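Side-chain contacts in isomaltose glucohydrolase (PDB 5Z3E), which hydrolyses the alpha-1,6-glucosidic linkage of isomaltose from its non-reducing end, releasing beta-D-glucose and D-glucose: residues A[71-76]-A[196-201]; A[146-151]-A[182-187]; A[204-209]-A[269-274]; A[97-102]-A[132-137]. The protein carries 1 engineered substitution. All coordinates share one frame; numbering follows the deposited sequence.

Overall arrangement
Interactions 1, 2 and 3 are buried, while interaction 4 is only partly so and lies farther from the centre of the chain. Interaction 1 includes E198, probably the catalytic proton donor, and is the one with a charged side chain at its heart. It touches interaction 2 through a salt bridge from R75 to D151, and interaction 3 through W196 and H200. Interaction 4 shares the small antiparallel sheet with interaction 1, strands 71-72 and 134-135 being neighbours. Interactions 2 and 3 are mostly apolar, with a bridging water in the first and a cysteine sulfur in the second. A direct hydrogen bond between the segments occurs in interaction 4 alone. Interactions 3 and 4 do not touch.

Interaction 1 of 4, residues A[71-76]-A[196-201]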
# COMPACT_ATOMS: atom_id res chain seq x y z
N TYR A 71 11.05 -11.80 -4.72
CA TYR A 71 10.34 -10.70 -5.33
C TYR A 71 10.05 -9.57 -4.36
O TYR A 71 9.81 -9.78 -3.16
CB TYR A 71 9.03 -11.18 -5.97
CG TYR A 71 9.26 -12.24 -7.02
CD1 TYR A 71 9.94 -11.95 -8.19
CD2 TYR A 71 8.80 -13.53 -6.85
CE1 TYR A 71 10.17 -12.92 -9.14
CE2 TYR A 71 9.02 -14.50 -7.81
CZ TYR A 71 9.68 -14.19 -8.96
OH TYR A 71 9.91 -15.15 -9.93
N ALA A 72 10.03 -8.37 -4.93
CA ALA A 72 9.68 -7.14 -4.25
C ALA A 72 8.52 -6.47 -4.96
O ALA A 72 8.45 -6.49 -6.19
CB ALA A 72 10.86 -6.21 -4.21
N TRP A 73 7.65 -5.84 -4.18
CA TRP A 73 6.54 -5.06 -4.67
C TRP A 73 6.70 -3.63 -4.19
O TRP A 73 7.08 -3.39 -3.04
CB TRP A 73 5.22 -5.56 -4.12
CG TRP A 73 4.60 -6.77 -4.76
CD1 TRP A 73 3.45 -6.75 -5.49
CD2 TRP A 73 4.98 -8.14 -4.67
NE1 TRP A 73 3.09 -8.01 -5.87
CE2 TRP A 73 4.01 -8.89 -5.37
CE3 TRP A 73 6.03 -8.83 -4.04
CZ2 TRP A 73 4.04 -10.28 -5.43
CZ3 TRP A 73 6.08 -10.22 -4.11
CH2 TRP A 73 5.08 -10.93 -4.81
N LEU A 74 6.37 -2.66 -5.04
CA LEU A 74 6.38 -1.27 -4.63
C LEU A 74 5.30 -0.97 -3.58
O LEU A 74 5.52 -0.11 -2.73
CB LEU A 74 6.25 -0.32 -5.82
CG LEU A 74 7.36 -0.41 -6.82
CD1 LEU A 74 7.19 0.67 -7.87
CD2 LEU A 74 8.71 -0.34 -6.21
N ARG A 75 4.15 -1.64 -3.64
CA ARG A 75 3.10 -1.45 -2.64
C ARG A 75 3.61 -1.86 -1.26
O ARG A 75 3.72 -1.05 -0.34
CB ARG A 75 1.85 -2.23 -3.05
CG ARG A 75 0.79 -2.36 -1.99
CD ARG A 75 -0.47 -3.00 -2.53
NE ARG A 75 -0.24 -4.34 -3.00
CZ ARG A 75 -0.24 -4.73 -4.28
NH1 ARG A 75 0.09 -5.97 -4.56
NH2 ARG A 75 -0.60 -3.90 -5.23
N ASP A 76 3.97 -3.14 -1.12
CA ASP A 76 4.45 -3.62 0.16
C ASP A 76 5.65 -2.80 0.61
O ASP A 76 5.80 -2.43 1.77
CB ASP A 76 4.89 -5.08 0.09
CG ASP A 76 3.78 -6.05 -0.25
OD1 ASP A 76 3.08 -5.79 -1.25
OD2 ASP A 76 3.64 -7.08 0.47
N TRP A 196 -5.40 -4.18 -5.87
CA TRP A 196 -4.26 -4.53 -5.03
C TRP A 196 -4.14 -6.03 -4.87
O TRP A 196 -3.05 -6.54 -4.63
CB TRP A 196 -4.36 -3.98 -3.62
CG TRP A 196 -4.30 -2.49 -3.41
CD1 TRP A 196 -4.32 -1.44 -4.33
CD2 TRP A 196 -4.26 -1.87 -2.12
NE1 TRP A 196 -4.28 -0.24 -3.65
CE2 TRP A 196 -4.27 -0.46 -2.30
CE3 TRP A 196 -4.20 -2.37 -0.83
CZ2 TRP A 196 -4.23 0.43 -1.23
CZ3 TRP A 196 -4.14 -1.48 0.24
CH2 TRP A 196 -4.18 -0.10 0.03
N TRP A 197 -5.27 -6.74 -4.96
CA TRP A 197 -5.38 -8.16 -4.72
C TRP A 197 -5.25 -8.99 -5.99
O TRP A 197 -5.45 -10.20 -5.97
CB TRP A 197 -6.71 -8.46 -4.02
CG TRP A 197 -7.06 -7.49 -2.94
CD1 TRP A 197 -8.27 -6.85 -2.82
CD2 TRP A 197 -6.27 -7.04 -1.83
NE1 TRP A 197 -8.28 -6.05 -1.72
CE2 TRP A 197 -7.06 -6.15 -1.09
CE3 TRP A 197 -4.96 -7.28 -1.40
CZ2 TRP A 197 -6.60 -5.55 0.08
CZ3 TRP A 197 -4.51 -6.67 -0.24
CH2 TRP A 197 -5.33 -5.82 0.48
N GLU A 198 -4.87 -8.37 -7.10
CA GLU A 198 -4.70 -9.07 -8.39
C GLU A 198 -5.96 -9.62 -8.96
O GLU A 198 -5.96 -10.68 -9.59
CB GLU A 198 -3.62 -10.13 -8.35
CG GLU A 198 -2.38 -9.57 -8.01
CD GLU A 198 -1.23 -10.54 -8.07
OE1 GLU A 198 -1.41 -11.72 -8.46
OE2 GLU A 198 -0.11 -10.07 -7.76
N GLU A 199 -7.02 -8.86 -8.83
CA GLU A 199 -8.33 -9.26 -9.34
C GLU A 199 -8.92 -8.17 -10.25
O GLU A 199 -8.64 -6.97 -10.09
CB GLU A 199 -9.31 -9.54 -8.22
CG GLU A 199 -8.86 -10.65 -7.25
CD GLU A 199 -9.22 -12.05 -7.71
OE1 GLU A 199 -8.62 -13.03 -7.21
OE2 GLU A 199 -10.11 -12.18 -8.52
N HIS A 200 -9.77 -8.59 -11.19
CA HIS A 200 -10.68 -7.70 -11.92
C HIS A 200 -9.96 -6.63 -12.75
O HIS A 200 -10.18 -5.43 -12.56
CB HIS A 200 -11.71 -7.07 -10.99
CG HIS A 200 -12.50 -8.06 -10.22
ND1 HIS A 200 -13.46 -8.82 -10.75
CD2 HIS A 200 -12.42 -8.44 -8.91
CE1 HIS A 200 -13.98 -9.68 -9.85
NE2 HIS A 200 -13.34 -9.40 -8.71
N VAL A 201 -9.22 -7.08 -13.75
CA VAL A 201 -8.42 -6.23 -14.61
C VAL A 201 -9.23 -5.21 -15.38
O VAL A 201 -8.68 -4.21 -15.84
CB VAL A 201 -7.60 -7.09 -15.58
CG1 VAL A 201 -8.46 -7.74 -16.66
CG2 VAL A 201 -6.48 -6.30 -16.22
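R75 and W196 make the apolar part of this contact. CD of R75 lies over one face of the indole, displaced toward the rim, in a CH-pi contact. It is 4.2 Å from the centroid of the five-membered ring of W196. The chain of R75 leaves helix 74-87 extended, CG anti to the backbone N (chi1 168°). It then bends at chi3 (62°), which carries the guanidinium off the indole to the backbone of W196. The two planes are only 17° apart, but the groups do not stack on each other.

One polar approach is close without being a hydrogen bond. W196 O sits above one face of the guanidinium, 3.2 Å from R75 NH1, and the angle is poor. A looser approach lies at the indole edge of W73, the N-cap residue of helix 74-87. There NE1 of W73 is 4.2 Å from OE2 of E198, probably the catalytic proton donor. This holds for one of two E198 conformers and is tentative.

The real bonds of R75 run outside the two segments. NH2 forms a salt bridge with D151 and a hydrogen bond with Q149 in one of its conformers. NH1 binds a glycerol, probably from the crystallisation liquor, which D76 OD1 holds too.

W196 thus supports the arginine from one side, while D151 and Q149 hold NH2 and probably limit the rotation of the guanidinium. NH1 is left to bind a hydroxyl, so the glycerol may mark part of a sugar pocket.

Interaction 2 of 4, residues A[146-151]-A[182-187]; sequences WDFQTD and VDYLLA
The loop between helices 144-147 and 151-167 packs on helix 175-188 here, through F148 and T150 on one side and Y184 and L185 on the other. Y184 reaches the loop with its hydroxyl end. CG is anti to the backbone N (chi1 -175°), and this points the ring out of the helix. OH of Y184 lies at the edge of the F148 ring, in its plane, 3.7 Å from F148 CE1. Water 1 joins the same hydroxyl to the backbone. It is 2.6 Å from Y184 OH and 2.8 Å from Q149 O, to which it probably donates. The hydroxyl is also hydrogen-bonded to L130 N, so this buried polar atom has both a water and a backbone N-H as partners.

The rest is van der Waals packing. The methyl CD2 of L185 rests on T150 O at 3.8 Å. The methyl CG2 of T150 comes obliquely to the Y184 ring, 4.4 Å from CE2 of Y184. T150 touches T208 and I212 of helix 206-220 as well. Such packing of a loop between helices is in keeping with the (alpha/alpha)6 barrel of glycoside hydrolase family 15.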
# COMPACT_ATOMS: atom_id res chain seq x y z
N TRP A 146 -0.94 -10.67 -16.68
CA TRP A 146 -1.62 -11.37 -15.62
C TRP A 146 -1.74 -10.60 -14.32
O TRP A 146 -2.51 -11.02 -13.46
CB TRP A 146 -0.95 -12.73 -15.36
CG TRP A 146 -0.97 -13.60 -16.54
CD1 TRP A 146 0.08 -13.94 -17.29
CD2 TRP A 146 -2.11 -14.24 -17.10
NE1 TRP A 146 -0.32 -14.78 -18.29
CE2 TRP A 146 -1.68 -14.97 -18.22
CE3 TRP A 146 -3.46 -14.23 -16.77
CZ2 TRP A 146 -2.54 -15.74 -19.02
CZ3 TRP A 146 -4.33 -14.93 -17.56
CH2 TRP A 146 -3.87 -15.70 -18.65
N ASP A 147 -1.00 -9.50 -14.15
CA ASP A 147 -1.03 -8.80 -12.89
C ASP A 147 -0.83 -7.29 -12.98
O ASP A 147 -0.55 -6.66 -11.95
CB ASP A 147 -0.05 -9.42 -11.88
CG ASP A 147 1.39 -9.18 -12.25
OD1 ASP A 147 1.65 -8.50 -13.26
OD2 ASP A 147 2.27 -9.66 -11.49
N PHE A 148 -1.06 -6.70 -14.14
CA PHE A 148 -0.92 -5.26 -14.36
C PHE A 148 -1.59 -4.44 -13.25
O PHE A 148 -2.80 -4.55 -13.02
CB PHE A 148 -1.55 -4.87 -15.71
CG PHE A 148 -1.62 -3.40 -15.95
CD1 PHE A 148 -0.50 -2.59 -15.84
CD2 PHE A 148 -2.81 -2.80 -16.33
CE1 PHE A 148 -0.58 -1.23 -16.03
CE2 PHE A 148 -2.89 -1.43 -16.53
CZ PHE A 148 -1.78 -0.65 -16.38
N GLN A 149 -0.80 -3.57 -12.61
CA GLN A 149 -1.25 -2.72 -11.51
C GLN A 149 -0.53 -1.39 -11.61
O GLN A 149 0.69 -1.38 -11.87
CB GLN A 149 -0.87 -3.32 -10.14
CG GLN A 149 -1.66 -4.57 -9.77
CD GLN A 149 -1.22 -5.20 -8.45
OE1 GLN A 149 -0.08 -5.04 -8.03
NE2 GLN A 149 -2.10 -5.89 -7.78
N THR A 150 -1.21 -0.29 -11.31
CA THR A 150 -0.57 1.02 -11.25
C THR A 150 -0.41 1.56 -9.84
O THR A 150 0.25 2.58 -9.65
CB THR A 150 -1.34 2.00 -12.11
OG1 THR A 150 -2.69 1.92 -11.71
CG2 THR A 150 -1.15 1.70 -13.61
N ASP A 151 -1.02 0.92 -8.84
CA ASP A 151 -1.02 1.49 -7.49
C ASP A 151 0.36 1.68 -6.91
O ASP A 151 0.61 2.66 -6.20
CB ASP A 151 -1.87 0.64 -6.52
CG ASP A 151 -1.35 -0.75 -6.35
OD1 ASP A 151 -1.42 -1.52 -7.33
OD2 ASP A 151 -0.85 -1.07 -5.25
N VAL A 182 6.11 9.70 -12.33
CA VAL A 182 5.12 10.73 -12.60
C VAL A 182 4.67 10.66 -14.05
O VAL A 182 3.47 10.68 -14.34
CB VAL A 182 5.64 12.14 -12.25
CG1 VAL A 182 4.70 13.20 -12.78
CG2 VAL A 182 5.83 12.30 -10.76
N ASP A 183 5.61 10.61 -14.99
CA ASP A 183 5.23 10.57 -16.40
C ASP A 183 4.33 9.37 -16.68
O ASP A 183 3.36 9.47 -17.44
CB ASP A 183 6.47 10.52 -17.29
CG ASP A 183 7.21 11.84 -17.41
OD1 ASP A 183 6.65 12.91 -17.09
OD2 ASP A 183 8.36 11.79 -17.92
N TYR A 184 4.67 8.22 -16.10
CA TYR A 184 3.88 7.01 -16.29
C TYR A 184 2.46 7.20 -15.75
O TYR A 184 1.47 6.88 -16.44
CB TYR A 184 4.60 5.87 -15.60
CG TYR A 184 3.99 4.50 -15.78
CD1 TYR A 184 3.98 3.87 -17.01
CD2 TYR A 184 3.46 3.80 -14.70
CE1 TYR A 184 3.48 2.59 -17.17
CE2 TYR A 184 2.97 2.52 -14.84
CZ TYR A 184 2.99 1.91 -16.07
OH TYR A 184 2.56 0.63 -16.28
N LEU A 185 2.33 7.69 -14.53
CA LEU A 185 1.02 7.85 -13.93
C LEU A 185 0.17 8.90 -14.59
O LEU A 185 -1.04 8.73 -14.71
CB LEU A 185 1.16 8.12 -12.43
CG LEU A 185 1.69 6.96 -11.61
CD1 LEU A 185 1.90 7.39 -10.18
CD2 LEU A 185 0.78 5.76 -11.70
N LEU A 186 0.78 10.00 -15.05
CA LEU A 186 -0.01 11.02 -15.73
C LEU A 186 -0.64 10.44 -17.00
O LEU A 186 -1.72 10.84 -17.39
CB LEU A 186 0.83 12.25 -16.06
CG LEU A 186 1.28 13.08 -14.86
CD1 LEU A 186 2.21 14.18 -15.35
CD2 LEU A 186 0.13 13.68 -14.10
N ALA A 187 0.05 9.52 -17.66
CA ALA A 187 -0.47 8.89 -18.86
C ALA A 187 -1.50 7.82 -18.60
O ALA A 187 -2.40 7.63 -19.42
CB ALA A 187 0.68 8.29 -19.66
O HOH W 1 2.31 -0.89 -14.14

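Interaction 3 of 4, residues A[204-209]-A[269-274]; sequences RHVSTL and PACVVP
The first turn of helix 206-220 comes close to the 3-10 turn at 269-270, with CA of S207 and CA of C271 only 6.0 Å apart, the shortest CA approach of the four contacts. Each side is tied down by its own backbone. L209 N bonds to H205 O at 2.9 Å, with H205 as the helix N-cap. V272 N bonds to P269 O, also at 2.9 Å.

One side chain carries the contact. CB of C271 is directed toward the helix, and SG, anti to the carbonyl carbon (chi1 -65°), reaches the helix backbone. SG rests where V206 meets S207. It is 3.4 Å from V206 O and 3.7 Å from S207 CA. The sulfur also meets a methyl group, V206 CG1, at 3.8 Å. That branch of V206 is anti to its own backbone N (chi1 173°). CB of S207 stands farther from C271 SG, at 4.3 Å.

The hydroxyl of S207 does not serve this contact. S207 OG is hydrogen-bonded to S267 OG, just before segment 269-274. S207 O receives a weak hydrogen bond from NE1 of W196, which links this turn to the active-site loop. The side chain of S207 lies about 6 Å from that of D195, a predicted proton acceptor.

The contact joins the start of helix 206-220 to the loop before helix 283-296. Its chemistry is that of a buried thiol packed on a backbone and a methyl group, with neither charge nor ring across it. It therefore rests on close fit, not on directed bonds.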
# COMPACT_ATOMS: atom_id res chain seq x y z
N ARG A 204 -11.78 -0.24 -12.49
CA ARG A 204 -10.96 0.86 -11.98
C ARG A 204 -11.24 0.95 -10.49
O ARG A 204 -12.35 1.26 -10.06
CB ARG A 204 -11.24 2.14 -12.73
CG ARG A 204 -10.83 2.00 -14.20
CD ARG A 204 -10.88 3.24 -15.01
NE ARG A 204 -12.23 3.71 -15.22
CZ ARG A 204 -12.50 4.84 -15.85
NH1 ARG A 204 -11.51 5.58 -16.34
NH2 ARG A 204 -13.75 5.24 -16.00
N HIS A 205 -10.22 0.60 -9.72
CA HIS A 205 -10.37 0.31 -8.31
C HIS A 205 -10.11 1.56 -7.50
O HIS A 205 -9.12 2.25 -7.71
CB HIS A 205 -9.44 -0.84 -7.93
CG HIS A 205 -9.72 -2.03 -8.75
ND1 HIS A 205 -10.80 -2.85 -8.49
CD2 HIS A 205 -9.12 -2.45 -9.89
CE1 HIS A 205 -10.82 -3.75 -9.44
NE2 HIS A 205 -9.83 -3.54 -10.31
N VAL A 206 -10.99 1.86 -6.54
CA VAL A 206 -10.90 3.12 -5.83
C VAL A 206 -9.62 3.21 -4.98
O VAL A 206 -9.04 4.30 -4.91
CB VAL A 206 -12.21 3.40 -5.08
CG1 VAL A 206 -12.11 4.62 -4.18
CG2 VAL A 206 -13.33 3.60 -6.09
N SER A 207 -9.13 2.11 -4.40
CA SER A 207 -7.89 2.21 -3.66
C SER A 207 -6.65 2.28 -4.57
O SER A 207 -5.59 2.69 -4.10
CB SER A 207 -7.74 1.10 -2.63
OG SER A 207 -7.65 -0.15 -3.27
N THR A 208 -6.79 1.91 -5.83
CA THR A 208 -5.73 2.14 -6.82
C THR A 208 -5.72 3.60 -7.26
O THR A 208 -4.68 4.26 -7.22
CB THR A 208 -5.87 1.18 -8.01
OG1 THR A 208 -5.73 -0.14 -7.51
CG2 THR A 208 -4.84 1.49 -9.07
N LEU A 209 -6.89 4.10 -7.65
CA LEU A 209 -7.04 5.52 -7.93
C LEU A 209 -6.56 6.33 -6.75
O LEU A 209 -5.90 7.37 -6.91
CB LEU A 209 -8.49 5.83 -8.26
CG LEU A 209 -8.98 5.27 -9.59
CD1 LEU A 209 -10.50 5.32 -9.66
CD2 LEU A 209 -8.37 6.02 -10.77
N PRO A 269 -10.06 2.46 3.33
CA PRO A 269 -9.65 3.54 4.24
C PRO A 269 -8.35 4.22 3.80
O PRO A 269 -8.13 5.37 4.19
CB PRO A 269 -9.54 2.83 5.59
CG PRO A 269 -10.56 1.70 5.48
CD PRO A 269 -10.36 1.21 4.07
N ALA A 270 -7.48 3.55 3.04
CA ALA A 270 -6.26 4.20 2.56
C ALA A 270 -6.56 5.44 1.73
O ALA A 270 -5.72 6.33 1.62
CB ALA A 270 -5.44 3.23 1.75
N CYS A 271 -7.74 5.49 1.11
CA CYS A 271 -8.16 6.65 0.34
C CYS A 271 -8.41 7.89 1.20
O CYS A 271 -8.49 9.00 0.66
CB CYS A 271 -9.45 6.32 -0.39
SG CYS A 271 -9.26 5.04 -1.63
N VAL A 272 -8.55 7.68 2.51
CA VAL A 272 -8.67 8.77 3.47
C VAL A 272 -7.26 9.08 3.96
O VAL A 272 -6.62 10.03 3.48
CB VAL A 272 -9.68 8.42 4.59
CG1 VAL A 272 -9.83 9.60 5.52
CG2 VAL A 272 -11.01 8.01 4.01
N VAL A 273 -6.73 8.25 4.85
CA VAL A 273 -5.33 8.33 5.26
C VAL A 273 -4.63 7.07 4.78
O VAL A 273 -5.07 5.95 5.07
CB VAL A 273 -5.23 8.44 6.80
CG1 VAL A 273 -3.80 8.43 7.26
CG2 VAL A 273 -5.97 9.67 7.28
N PRO A 274 -3.53 7.19 4.02
CA PRO A 274 -2.74 8.40 3.79
C PRO A 274 -3.02 9.12 2.48
O PRO A 274 -2.43 10.17 2.25
CB PRO A 274 -1.31 7.87 3.77
CG PRO A 274 -1.45 6.52 3.11
CD PRO A 274 -2.75 5.97 3.66

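Interaction 4 of 4, residues A[97-102]-A[132-137]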
# COMPACT_ATOMS: atom_id res chain seq x y z
N HIS A 97 14.56 3.49 -1.15
CA HIS A 97 14.29 4.51 -2.15
C HIS A 97 15.36 4.53 -3.22
O HIS A 97 15.06 4.72 -4.40
CB HIS A 97 14.07 5.87 -1.51
CG HIS A 97 12.86 5.87 -0.64
ND1 HIS A 97 11.63 5.54 -1.14
CD2 HIS A 97 12.73 6.11 0.68
CE1 HIS A 97 10.79 5.58 -0.13
NE2 HIS A 97 11.42 5.92 0.99
N ASP A 98 16.62 4.32 -2.82
CA ASP A 98 17.68 4.19 -3.83
C ASP A 98 17.35 3.07 -4.80
O ASP A 98 17.50 3.22 -6.02
CB ASP A 98 19.02 3.87 -3.15
CG ASP A 98 19.69 5.03 -2.45
OD1 ASP A 98 19.32 6.22 -2.70
OD2 ASP A 98 20.62 4.75 -1.66
N TRP A 99 16.98 1.92 -4.27
CA TRP A 99 16.69 0.77 -5.11
C TRP A 99 15.57 1.09 -6.08
O TRP A 99 15.71 0.86 -7.29
CB TRP A 99 16.39 -0.45 -4.25
CG TRP A 99 16.03 -1.65 -5.07
CD1 TRP A 99 16.87 -2.48 -5.71
CD2 TRP A 99 14.70 -2.10 -5.37
NE1 TRP A 99 16.17 -3.43 -6.41
CE2 TRP A 99 14.83 -3.23 -6.22
CE3 TRP A 99 13.43 -1.68 -4.99
CZ2 TRP A 99 13.73 -3.91 -6.69
CZ3 TRP A 99 12.35 -2.37 -5.45
CH2 TRP A 99 12.50 -3.46 -6.30
N VAL A 100 14.45 1.61 -5.58
CA VAL A 100 13.32 1.91 -6.44
C VAL A 100 13.72 2.92 -7.52
O VAL A 100 13.41 2.77 -8.69
CB VAL A 100 12.11 2.44 -5.65
CG1 VAL A 100 11.00 2.80 -6.62
CG2 VAL A 100 11.62 1.44 -4.61
N ASP A 101 14.36 4.00 -7.09
CA ASP A 101 14.80 5.04 -8.02
C ASP A 101 15.62 4.43 -9.15
O ASP A 101 15.39 4.70 -10.32
CB ASP A 101 15.59 6.07 -7.22
CG ASP A 101 16.31 7.13 -8.05
OD1 ASP A 101 15.75 7.59 -9.05
OD2 ASP A 101 17.43 7.47 -7.61
N GLY A 102 16.61 3.60 -8.80
CA GLY A 102 17.44 3.02 -9.84
C GLY A 102 16.67 2.10 -10.76
O GLY A 102 16.92 2.06 -11.98
N THR A 132 4.55 -5.52 -12.00
CA THR A 132 4.11 -5.60 -10.61
C THR A 132 5.21 -6.22 -9.75
O THR A 132 5.74 -5.57 -8.85
CB THR A 132 2.81 -6.37 -10.56
OG1 THR A 132 1.84 -5.56 -11.23
CG2 THR A 132 2.38 -6.66 -9.13
N ARG A 133 5.61 -7.44 -10.02
CA ARG A 133 6.73 -8.03 -9.28
C ARG A 133 8.04 -7.57 -9.87
O ARG A 133 8.20 -7.60 -11.10
CB ARG A 133 6.70 -9.56 -9.31
CG ARG A 133 5.45 -10.17 -8.71
CD ARG A 133 5.63 -11.65 -8.51
NE ARG A 133 4.37 -12.30 -8.19
CZ ARG A 133 4.29 -13.51 -7.66
NH1 ARG A 133 5.38 -14.23 -7.46
NH2 ARG A 133 3.13 -13.96 -7.29
N PHE A 134 8.99 -7.23 -9.02
CA PHE A 134 10.38 -6.97 -9.42
C PHE A 134 11.27 -8.01 -8.78
O PHE A 134 11.10 -8.38 -7.61
CB PHE A 134 10.84 -5.59 -8.94
CG PHE A 134 10.23 -4.46 -9.70
CD1 PHE A 134 10.80 -4.05 -10.88
CD2 PHE A 134 9.07 -3.82 -9.26
CE1 PHE A 134 10.26 -2.99 -11.59
CE2 PHE A 134 8.53 -2.77 -9.97
CZ PHE A 134 9.15 -2.35 -11.12
N THR A 135 12.27 -8.44 -9.52
CA THR A 135 13.38 -9.16 -8.93
C THR A 135 14.26 -8.15 -8.19
O THR A 135 14.18 -6.94 -8.39
CB THR A 135 14.20 -9.88 -10.03
OG1 THR A 135 14.79 -8.90 -10.88
CG2 THR A 135 13.32 -10.82 -10.85
N PHE A 136 15.17 -8.64 -7.34
CA PHE A 136 15.98 -7.74 -6.55
C PHE A 136 16.99 -6.98 -7.40
O PHE A 136 17.47 -5.93 -6.96
CB PHE A 136 16.65 -8.48 -5.39
CG PHE A 136 15.69 -9.13 -4.43
CD1 PHE A 136 14.42 -8.64 -4.17
CD2 PHE A 136 16.07 -10.30 -3.74
CE1 PHE A 136 13.54 -9.30 -3.30
CE2 PHE A 136 15.17 -10.94 -2.86
CZ PHE A 136 13.94 -10.45 -2.65
N ASP A 137 17.32 -7.50 -8.58
CA ASP A 137 18.11 -6.81 -9.58
C ASP A 137 17.27 -5.97 -10.56
O ASP A 137 17.82 -5.45 -11.54
CB ASP A 137 19.10 -7.75 -10.28
CG ASP A 137 18.52 -9.02 -10.84
OD1 ASP A 137 17.37 -9.35 -10.58
OD2 ASP A 137 19.30 -9.76 -11.45
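W99 turns the rim of its indole, not a face, to segment 132-137. Three neighbours in the chain meet that rim one after another: F136 at the pyrrole nitrogen, T135 beside it on the six-membered ring, and F134 at the far corner. CG of W99 is anti to the backbone N (chi1 177°), and the side chain projects from helix 90-105 toward the strand.

The nitrogen makes the strongest link. NE1 of W99 donates to F136 O at 2.9 Å, with an N-H...O angle of 145°. The bond is bent, and the donor stands above the carbonyl plane (45° out of it) instead of on a lone pair. F136 meets the indole through its backbone oxygen; its CB is directed away from the helix. T135 O lies in the indole plane, 3.5 Å from CZ2 of W99. At the corner, CH2 of W99 packs on CB of F134 at 3.8 Å. The two side chains cross obliquely, and the contact is through CB of F134, not a ring stack.

The turn that presents these carbonyls is braced from within. T135 OG1 donates to D137 OD1 at 2.6 Å, and N139 N also bonds to T135 OG1. F134 pairs by backbone hydrogen bonds with A72, a residue that W99 touches as well.

The contact joins helix 90-105 to strand 134-135 and the turn after it. The indole combines a polar and an apolar grip on one edge. Its carbon rim meets T135 O and CB of F134, while a single bond to the backbone satisfies its N-H.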